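Local atomic coordinates of Alpha/beta hydrolase family protein (Bacillus anthracis, PDB entry 3OOS), a protein that probably acts as a hydrolase of the alpha/beta hydrolase fold, its substrate not being known. Residues H30-E34 with G193-R199; P45-Y50 with F270-N275; V121-A126 with F239-I243. All coordinates share one frame; numbering follows the deposited sequence.

Contact 1 (H30-E34 with G193-R199); sequences HLYSE and GKTVGNR. With SO4 (sulfate ion), chain B.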
loop_
_atom_site.group_PDB
_atom_site.type_symbol
_atom_site.label_atom_id
_atom_site.label_comp_id
_atom_site.label_asym_id
_atom_site.label_seq_id
_atom_site.Cartn_x
_atom_site.Cartn_y
_atom_site.Cartn_z
ATOM N N HIS A 30 -0.289 3.406 3.399
ATOM C CA HIS A 30 -0.831 3.355 2.057
ATOM C C HIS A 30 -0.919 4.784 1.548
ATOM O O HIS A 30 -0.906 5.722 2.338
ATOM C CB HIS A 30 -2.213 2.704 2.071
ATOM C CG HIS A 30 -2.775 2.464 0.709
ATOM N ND1 HIS A 30 -3.665 3.328 0.109
ATOM C CD2 HIS A 30 -2.554 1.471 -0.183
ATOM C CE1 HIS A 30 -3.976 2.871 -1.091
ATOM N NE2 HIS A 30 -3.315 1.743 -1.291
ATOM N N LEU A 31 -1.001 4.952 0.235
ATOM C CA LEU A 31 -0.972 6.286 -0.356
ATOM C C LEU A 31 -2.251 7.101 -0.139
ATOM O O LEU A 31 -2.204 8.333 -0.125
ATOM C CB LEU A 31 -0.642 6.202 -1.848
ATOM C CG LEU A 31 -0.218 7.506 -2.522
ATOM C CD1 LEU A 31 0.985 8.128 -1.814
ATOM C CD2 LEU A 31 0.088 7.239 -3.978
ATOM N N TYR A 32 -3.387 6.428 0.027
ATOM C CA TYR A 32 -4.657 7.142 0.190
ATOM C C TYR A 32 -5.685 6.391 1.031
ATOM O O TYR A 32 -6.838 6.236 0.633
ATOM C CB TYR A 32 -5.245 7.571 -1.170
ATOM C CG TYR A 32 -5.137 6.552 -2.285
ATOM C CD1 TYR A 32 -6.017 5.471 -2.358
ATOM C CD2 TYR A 32 -4.173 6.688 -3.283
ATOM C CE1 TYR A 32 -5.925 4.541 -3.387
ATOM C CE2 TYR A 32 -4.077 5.762 -4.322
ATOM C CZ TYR A 32 -4.953 4.691 -4.362
ATOM O OH TYR A 32 -4.863 3.768 -5.382
ATOM N N SER A 33 -5.255 5.941 2.205
ATOM C CA SER A 33 -6.126 5.222 3.135
ATOM C C SER A 33 -5.942 5.725 4.556
ATOM O O SER A 33 -4.855 6.161 4.936
ATOM C CB SER A 33 -5.834 3.720 3.108
ATOM O OG SER A 33 -6.004 3.182 1.816
ATOM N N GLU A 34 -7.008 5.651 5.346
ATOM C CA GLU A 34 -6.909 5.971 6.766
ATOM C C GLU A 34 -7.275 4.775 7.632
ATOM O O GLU A 34 -8.214 4.045 7.333
ATOM C CB GLU A 34 -7.745 7.203 7.130
ATOM C CG GLU A 34 -9.241 7.088 6.849
ATOM C CD GLU A 34 -9.982 8.399 7.050
ATOM O OE1 GLU A 34 -9.381 9.381 7.539
ATOM O OE2 GLU A 34 -11.181 8.447 6.719
ATOM N N GLY A 193 -8.836 0.942 6.794
ATOM C CA GLY A 193 -8.129 1.460 5.628
ATOM C C GLY A 193 -9.090 2.039 4.609
ATOM O O GLY A 193 -9.068 1.644 3.439
ATOM N N LYS A 194 -9.925 2.970 5.072
ATOM C CA LYS A 194 -10.917 3.636 4.231
ATOM C C LYS A 194 -10.234 4.621 3.286
ATOM O O LYS A 194 -9.313 5.332 3.680
ATOM C CB LYS A 194 -11.940 4.369 5.103
ATOM C CG LYS A 194 -13.368 4.328 4.578
ATOM C CD LYS A 194 -14.358 4.747 5.658
ATOM C CE LYS A 194 -14.367 6.256 5.854
ATOM N NZ LYS A 194 -15.020 6.956 4.713
ATOM N N THR A 195 -10.693 4.654 2.039
ATOM C CA THR A 195 -10.129 5.561 1.040
ATOM C C THR A 195 -10.268 7.015 1.487
ATOM O O THR A 195 -11.338 7.431 1.938
ATOM C CB THR A 195 -10.806 5.374 -0.325
ATOM O OG1 THR A 195 -10.678 4.008 -0.726
ATOM C CG2 THR A 195 -10.153 6.258 -1.379
ATOM N N VAL A 196 -9.175 7.769 1.373
ATOM C CA VAL A 196 -9.182 9.203 1.663
ATOM C C VAL A 196 -9.244 9.972 0.342
ATOM O O VAL A 196 -8.274 9.998 -0.420
ATOM C CB VAL A 196 -7.950 9.631 2.509
ATOM C CG1 VAL A 196 -7.957 11.134 2.760
ATOM C CG2 VAL A 196 -7.935 8.888 3.836
ATOM N N GLY A 197 -10.396 10.591 0.087
ATOM C CA GLY A 197 -10.671 11.281 -1.175
ATOM C C GLY A 197 -9.642 12.320 -1.578
ATOM O O GLY A 197 -9.214 12.351 -2.733
ATOM N N ASN A 198 -9.237 13.165 -0.632
ATOM C CA ASN A 198 -8.242 14.202 -0.906
ATOM C C ASN A 198 -6.965 13.610 -1.484
ATOM O O ASN A 198 -6.380 14.154 -2.420
ATOM C CB ASN A 198 -7.899 14.987 0.370
ATOM C CG ASN A 198 -8.940 16.039 0.724
ATOM O OD1 ASN A 198 -9.113 16.376 1.900
ATOM N ND2 ASN A 198 -9.629 16.568 -0.283
ATOM N N ARG A 199 -6.550 12.480 -0.919
ATOM C CA ARG A 199 -5.287 11.853 -1.275
ATOM C C ARG A 199 -5.399 11.045 -2.574
ATOM O O ARG A 199 -4.473 11.042 -3.389
ATOM C CB ARG A 199 -4.781 10.988 -0.119
ATOM C CG ARG A 199 -4.475 11.768 1.169
ATOM C CD ARG A 199 -3.665 10.915 2.149
ATOM N NE ARG A 199 -2.414 10.500 1.520
ATOM C CZ ARG A 199 -1.253 11.139 1.640
ATOM N NH1 ARG A 199 -1.145 12.212 2.417
ATOM N NH2 ARG A 199 -0.195 10.688 0.981
HETATM S S SO4 B . -5.127 0.418 -4.031
HETATM O O1 SO4 B . -5.932 1.418 -4.724
HETATM O O2 SO4 B . -5.137 -0.821 -4.796
HETATM O O3 SO4 B . -3.766 0.919 -3.877
HETATM O O4 SO4 B . -5.702 0.178 -2.708
HETATM O O HOH W 1 -8.147 2.806 0.073
HETATM O O HOH W 2 -12.091 8.873 4.185
#
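The carbonyl oxygen of Leu-31 is gripped by the side chain of Arg-199, and this is the tight end of the contact. NE gives O a nearly straight bond of 2.7 Å (170° at the hydrogen), with the oxygen lying in the guanidinium plane; NH2 adds a weak second one. Arginine suits this buried place because both its terminal nitrogens find further acceptors: NH1 the carbonyl of Lys-58, NH2 the hydroxyl of Thr-77. A bend at chi3 (59°) turns the edge of the guanidinium toward Leu-31 O. Close by, CB of Tyr-32 rests on CB of Arg-199 at 3.6 Å.

From here the backbones run antiparallel. Val-196 N, at the N-cap position of helix 197-207, donates to Tyr-32 O (2.9 Å), and Glu-34 N donates to Lys-194 O (2.9 Å). Two residues, Gly-193 and Lys-194, stand opposite the single Glu-34, which makes a classic beta bulge, and at the backbone angles of Gly-193 a CB would collide with the preceding carbonyl oxygen. Val-196 CG2 fits against CB, CG and CD of Glu-34, whose OE1 is held by the backbone N of Gly-61.

The outer parts are looser: on the face of Ser-33 and Thr-195 a water joins the two hydroxyls, and on that of Glu-34 and Lys-194 a second donates to Glu-34 OE2 and Thr-195 O. Lys-194 NZ stays 4.6 Å from Glu-34 OE2, too far for a salt bridge.

His-30 NE2 (2.8 Å to O3) and Tyr-32 OH (2.7 Å to O1) donate to a sulfate, probably from the crystallisation liquor, also bound by Ser-99 and Ala-100 N. Ser-99 lies in a GxSxG pattern, consistent with the nucleophile elbow and oxyanion region of an alpha/beta hydrolase.

Contact 2 (P45-Y50 with F270-N275); sequences PFTDHY and FNQFVN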
loop_
_atom_site.group_PDB
_atom_site.type_symbol
_atom_site.label_atom_id
_atom_site.label_comp_id
_atom_site.label_asym_id
_atom_site.label_seq_id
_atom_site.Cartn_x
_atom_site.Cartn_y
_atom_site.Cartn_z
ATOM N N PRO A 45 0.023 -9.489 9.452
ATOM C CA PRO A 45 0.967 -10.615 9.440
ATOM C C PRO A 45 2.392 -10.221 9.824
ATOM O O PRO A 45 3.127 -11.033 10.388
ATOM C CB PRO A 45 0.921 -11.094 7.984
ATOM C CG PRO A 45 -0.442 -10.727 7.529
ATOM C CD PRO A 45 -0.725 -9.403 8.182
ATOM N N PHE A 46 2.776 -8.980 9.542
ATOM C CA PHE A 46 4.118 -8.515 9.878
ATOM C C PHE A 46 4.363 -8.405 11.384
ATOM O O PHE A 46 5.507 -8.490 11.831
ATOM C CB PHE A 46 4.423 -7.196 9.164
ATOM C CG PHE A 46 4.520 -7.340 7.677
ATOM C CD1 PHE A 46 5.695 -7.801 7.086
ATOM C CD2 PHE A 46 3.429 -7.044 6.865
ATOM C CE1 PHE A 46 5.786 -7.949 5.704
ATOM C CE2 PHE A 46 3.507 -7.198 5.482
ATOM C CZ PHE A 46 4.689 -7.649 4.901
ATOM N N THR A 47 3.286 -8.251 12.156
ATOM C CA THR A 47 3.389 -8.104 13.615
ATOM C C THR A 47 3.876 -9.369 14.325
ATOM O O THR A 47 4.248 -9.314 15.498
ATOM C CB THR A 47 2.055 -7.648 14.263
ATOM O OG1 THR A 47 1.082 -8.698 14.169
ATOM C CG2 THR A 47 1.529 -6.394 13.582
ATOM N N ASP A 48 3.877 -10.496 13.615
ATOM C CA ASP A 48 4.448 -11.737 14.139
ATOM C C ASP A 48 5.977 -11.675 14.255
ATOM O O ASP A 48 6.571 -12.449 15.009
ATOM C CB ASP A 48 4.040 -12.941 13.272
ATOM C CG ASP A 48 2.574 -13.341 13.450
ATOM O OD1 ASP A 48 1.932 -12.923 14.438
ATOM O OD2 ASP A 48 2.062 -14.098 12.596
ATOM N N HIS A 49 6.609 -10.757 13.517
ATOM C CA HIS A 49 8.079 -10.704 13.444
ATOM C C HIS A 49 8.686 -9.303 13.527
ATOM O O HIS A 49 9.902 -9.156 13.686
ATOM C CB HIS A 49 8.575 -11.402 12.175
ATOM C CG HIS A 49 8.208 -12.851 12.105
ATOM N ND1 HIS A 49 8.811 -13.810 12.892
ATOM C CD2 HIS A 49 7.289 -13.502 11.355
ATOM C CE1 HIS A 49 8.287 -14.991 12.620
ATOM N NE2 HIS A 49 7.361 -14.832 11.691
ATOM N N TYR A 50 7.838 -8.284 13.417
ATOM C CA TYR A 50 8.283 -6.896 13.425
ATOM C C TYR A 50 7.481 -6.065 14.417
ATOM O O TYR A 50 6.353 -6.421 14.770
ATOM C CB TYR A 50 8.074 -6.270 12.040
ATOM C CG TYR A 50 8.959 -6.798 10.933
ATOM C CD1 TYR A 50 10.202 -6.218 10.673
ATOM C CD2 TYR A 50 8.541 -7.855 10.122
ATOM C CE1 TYR A 50 11.019 -6.695 9.647
ATOM C CE2 TYR A 50 9.350 -8.337 9.093
ATOM C CZ TYR A 50 10.583 -7.753 8.862
ATOM O OH TYR A 50 11.382 -8.225 7.843
ATOM N N PHE A 270 1.759 -16.335 2.913
ATOM C CA PHE A 270 2.141 -14.959 3.231
ATOM C C PHE A 270 2.916 -14.877 4.547
ATOM O O PHE A 270 3.858 -14.092 4.664
ATOM C CB PHE A 270 0.946 -13.997 3.240
ATOM C CG PHE A 270 1.352 -12.553 3.152
ATOM C CD1 PHE A 270 1.619 -11.971 1.915
ATOM C CD2 PHE A 270 1.505 -11.783 4.303
ATOM C CE1 PHE A 270 2.019 -10.642 1.823
ATOM C CE2 PHE A 270 1.908 -10.452 4.221
ATOM C CZ PHE A 270 2.159 -9.880 2.979
ATOM N N ASN A 271 2.523 -15.691 5.525
ATOM C CA ASN A 271 3.264 -15.791 6.782
ATOM C C ASN A 271 4.696 -16.260 6.556
ATOM O O ASN A 271 5.628 -15.730 7.165
ATOM C CB ASN A 271 2.546 -16.706 7.780
ATOM C CG ASN A 271 1.360 -16.030 8.445
ATOM O OD1 ASN A 271 1.304 -14.802 8.554
ATOM N ND2 ASN A 271 0.401 -16.833 8.903
ATOM N N GLN A 272 4.867 -17.240 5.667
ATOM C CA GLN A 272 6.195 -17.724 5.293
ATOM C C GLN A 272 6.991 -16.610 4.616
ATOM O O GLN A 272 8.183 -16.434 4.880
ATOM C CB GLN A 272 6.091 -18.949 4.379
ATOM C CG GLN A 272 7.430 -19.618 4.080
ATOM C CD GLN A 272 8.204 -19.955 5.339
ATOM O OE1 GLN A 272 7.663 -20.539 6.278
ATOM N NE2 GLN A 272 9.479 -19.583 5.368
ATOM N N PHE A 273 6.318 -15.853 3.747
ATOM C CA PHE A 273 6.933 -14.707 3.082
ATOM C C PHE A 273 7.451 -13.686 4.104
ATOM O O PHE A 273 8.583 -13.217 3.990
ATOM C CB PHE A 273 5.954 -14.047 2.101
ATOM C CG PHE A 273 6.424 -12.714 1.578
ATOM C CD1 PHE A 273 7.402 -12.639 0.586
ATOM C CD2 PHE A 273 5.892 -11.529 2.085
ATOM C CE1 PHE A 273 7.842 -11.400 0.105
ATOM C CE2 PHE A 273 6.325 -10.294 1.613
ATOM C CZ PHE A 273 7.301 -10.229 0.617
ATOM N N VAL A 274 6.627 -13.356 5.099
ATOM C CA VAL A 274 7.024 -12.418 6.158
ATOM C C VAL A 274 8.291 -12.907 6.868
ATOM O O VAL A 274 9.259 -12.159 7.025
ATOM C CB VAL A 274 5.885 -12.184 7.188
ATOM C CG1 VAL A 274 6.378 -11.357 8.373
ATOM C CG2 VAL A 274 4.692 -11.495 6.522
ATOM N N ASN A 275 8.282 -14.173 7.278
ATOM C CA ASN A 275 9.449 -14.771 7.918
ATOM C C ASN A 275 10.707 -14.677 7.050
ATOM O O ASN A 275 11.807 -14.438 7.561
ATOM C CB ASN A 275 9.164 -16.230 8.288
ATOM C CG ASN A 275 10.225 -16.812 9.193
ATOM O OD1 ASN A 275 10.365 -16.404 10.345
ATOM N ND2 ASN A 275 10.985 -17.767 8.674
HETATM O O HOH W 3 3.658 -13.560 9.535
HETATM O O HOH W 4 -0.012 -13.665 10.715
HETATM O O HOH W 5 5.501 -15.730 9.829
#
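Val-274 lies at the centre of this contact, its two methyls dividing the work. CG2 sits over one face of the Phe-46 ring, 4.0 Å from the centroid and 20° off the normal, a CH-pi contact. CG1, placed anti to the backbone N (chi1 172°), reaches the edge of the His-49 ring at CD2 (3.8 Å) and packs against Pro-45 O. A beta-branched residue suits the spot, presenting two methyls to different partners.

Phe-46 meets Phe-270 with the ring planes at 88°, CE2 to CE2 3.8 Å. A flat ring suits Phe-46, giving Val-274 a face while CE2 and CZ reach Phe-270. This lays the C-terminal helix 267-276 of the alpha/beta hydrolase fold against the turn that leads into strand 51-55. Phe-46 also touches Leu-26 and Val-52 of the central sheet.

Proline's short ring lets the helix come close: CB of Pro-45 lies 3.8 Å from CD2 at the edge of the Phe-270 ring and also touches OD1 of Asn-271. Toward the surface, water takes over: one water donates to both Asn-271 OD1 and Asp-48 OD2, another links Asn-271 O to His-49 NE2. The His-49 ring lies with one face over Asn-275 CA.

Contact 3 (V121-A126 with F239-I243); sequences VGGAAA and FSCEI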
loop_
_atom_site.group_PDB
_atom_site.type_symbol
_atom_site.label_atom_id
_atom_site.label_comp_id
_atom_site.label_asym_id
_atom_site.label_seq_id
_atom_site.Cartn_x
_atom_site.Cartn_y
_atom_site.Cartn_z
ATOM N N VAL A 121 7.271 -4.823 -1.187
ATOM C CA VAL A 121 6.509 -4.157 -2.244
ATOM C C VAL A 121 5.538 -5.134 -2.894
ATOM O O VAL A 121 5.948 -6.043 -3.617
ATOM C CB VAL A 121 7.454 -3.572 -3.334
ATOM C CG1 VAL A 121 6.663 -2.753 -4.352
ATOM C CG2 VAL A 121 8.564 -2.720 -2.708
ATOM N N GLY A 122 4.247 -4.940 -2.638
ATOM C CA GLY A 122 3.221 -5.841 -3.159
ATOM C C GLY A 122 2.345 -5.234 -4.231
ATOM O O GLY A 122 1.959 -4.067 -4.135
ATOM N N GLY A 123 2.047 -6.027 -5.261
ATOM C CA GLY A 123 1.093 -5.649 -6.308
ATOM C C GLY A 123 1.265 -4.250 -6.874
ATOM O O GLY A 123 0.283 -3.544 -7.107
ATOM N N ALA A 124 2.512 -3.849 -7.104
ATOM C CA ALA A 124 2.791 -2.481 -7.531
ATOM C C ALA A 124 3.359 -2.410 -8.945
ATOM O O ALA A 124 3.331 -3.388 -9.696
ATOM C CB ALA A 124 3.718 -1.790 -6.526
ATOM N N ALA A 125 3.850 -1.231 -9.307
ATOM C CA ALA A 125 4.459 -1.010 -10.610
ATOM C C ALA A 125 5.504 0.077 -10.458
ATOM O O ALA A 125 5.395 0.923 -9.568
ATOM C CB ALA A 125 3.408 -0.604 -11.631
ATOM N N ALA A 126 6.513 0.046 -11.323
ATOM C CA ALA A 126 7.604 1.021 -11.293
ATOM C C ALA A 126 7.291 2.286 -12.103
ATOM O O ALA A 126 8.073 3.240 -12.098
ATOM C CB ALA A 126 8.899 0.374 -11.784
ATOM N N PHE A 239 4.362 -6.414 -13.892
ATOM C CA PHE A 239 4.910 -5.182 -13.331
ATOM C C PHE A 239 5.698 -5.417 -12.046
ATOM O O PHE A 239 6.662 -4.697 -11.771
ATOM C CB PHE A 239 3.818 -4.114 -13.193
ATOM C CG PHE A 239 3.316 -3.642 -14.519
ATOM C CD1 PHE A 239 4.010 -2.659 -15.222
ATOM C CD2 PHE A 239 2.196 -4.224 -15.105
ATOM C CE1 PHE A 239 3.578 -2.242 -16.476
ATOM C CE2 PHE A 239 1.760 -3.811 -16.359
ATOM C CZ PHE A 239 2.453 -2.817 -17.045
ATOM N N SER A 240 5.317 -6.446 -11.290
ATOM C CA SER A 240 6.125 -6.890 -10.153
ATOM C C SER A 240 7.395 -7.578 -10.647
ATOM O O SER A 240 8.458 -7.427 -10.044
ATOM C CB SER A 240 5.329 -7.803 -9.224
ATOM O OG SER A 240 4.376 -7.056 -8.473
ATOM N N CYS A 241 7.285 -8.317 -11.752
ATOM C CA CYS A 241 8.464 -8.917 -12.381
ATOM C C CYS A 241 9.470 -7.842 -12.781
ATOM O O CYS A 241 10.677 -7.993 -12.553
ATOM C CB CYS A 241 8.077 -9.747 -13.601
ATOM S SG CYS A 241 7.155 -11.222 -13.193
ATOM N N GLU A 242 8.967 -6.750 -13.360
ATOM C CA GLU A 242 9.824 -5.641 -13.762
ATOM C C GLU A 242 10.542 -5.028 -12.562
ATOM O O GLU A 242 11.755 -4.830 -12.603
ATOM C CB GLU A 242 9.031 -4.561 -14.505
ATOM C CG GLU A 242 9.878 -3.335 -14.842
ATOM C CD GLU A 242 9.145 -2.302 -15.670
ATOM O OE1 GLU A 242 8.035 -1.893 -15.276
ATOM O OE2 GLU A 242 9.694 -1.890 -16.712
ATOM N N ILE A 243 9.790 -4.730 -11.502
ATOM C CA ILE A 243 10.376 -4.176 -10.280
ATOM C C ILE A 243 11.513 -5.057 -9.754
ATOM O O ILE A 243 12.613 -4.565 -9.485
ATOM C CB ILE A 243 9.316 -3.971 -9.170
ATOM C CG1 ILE A 243 8.332 -2.861 -9.559
ATOM C CG2 ILE A 243 9.989 -3.632 -7.842
ATOM C CD1 ILE A 243 7.040 -2.867 -8.736
HETATM O O HOH W 6 5.051 -5.263 -6.451
HETATM O O HOH W 7 2.339 -5.968 -9.756
HETATM O O HOH W 8 6.754 -2.183 -12.900
#
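Ile-243 is the main bump here, and the bend of backbone from Ala-124 to Ala-126 is the hollow it enters. Its CD1 methyl presses on the peptide between Ala-124 and Ala-125, 3.6 Å from Ala-125 N. One carbon back, CG1 meets Ala-126 CB at 4.0 Å. CG1 stands anti to the carbonyl carbon (chi1 -68°) and the chain then extends (chi2 163°), which carries CD1 to the backbone of the bend. Three alanines in a row suit this surface: each offers a single methyl, and the helix can come so near that the CA atoms of Ala-125 and Phe-239 are 5.0 Å apart.

Phe-239 supplies a smaller bump. Its CB sits against Ala-124 O (3.6 Å) and Ala-125 CB, while the ring turns from the contact to meet that of His-133. Gly-123 fits where the chain turns out of the strand, since its phi is positive.

Water mediates the polar links. One accepts from Ala-126 N and donates to Phe-239 O and to Glu-242 OE1. Two others bind Ser-240 OG: the first accepts from Ala-124 N, the second donates to Ala-124 O (2.8 Å). A small hydroxyl suits a helix face that meets the backbone through bound waters.

Behind this joint, Val-121 bonds through its backbone to Phe-225 and Tyr-227 of strand 224-229, whose Ile-226 touches Val-121, Ser-240 and Ile-243. Helix 100-112 adds Leu-106 against Val-121 and Ile-243, and helix 214-217 flanks Ala-126, so helix 237-246 packs beside the C-terminal end of strand 116-122.

From the N terminus, the chain first reaches 30-34, whose partner, 193-199, comes much later; contact 1 closes this loop of 158 residues, joining the segment after strand 25-28 to the start of helix 197-207. Before that closure, 45-50 opens contact 2 and 121-126 opens contact 3. Contact 3 closes at 239-243 and contact 2 last, at 270-275 near the C terminus; along the chain, the span of contact 3 falls within that of contact 2, while contact 1 crosses both. Contacts 2 and 3 bring helices 267-276 and 237-246 to the central sheet region, and the nearest atoms of the two contacts are about 6 Å apart; contact 1 lies on the opposite side of the chain's centre.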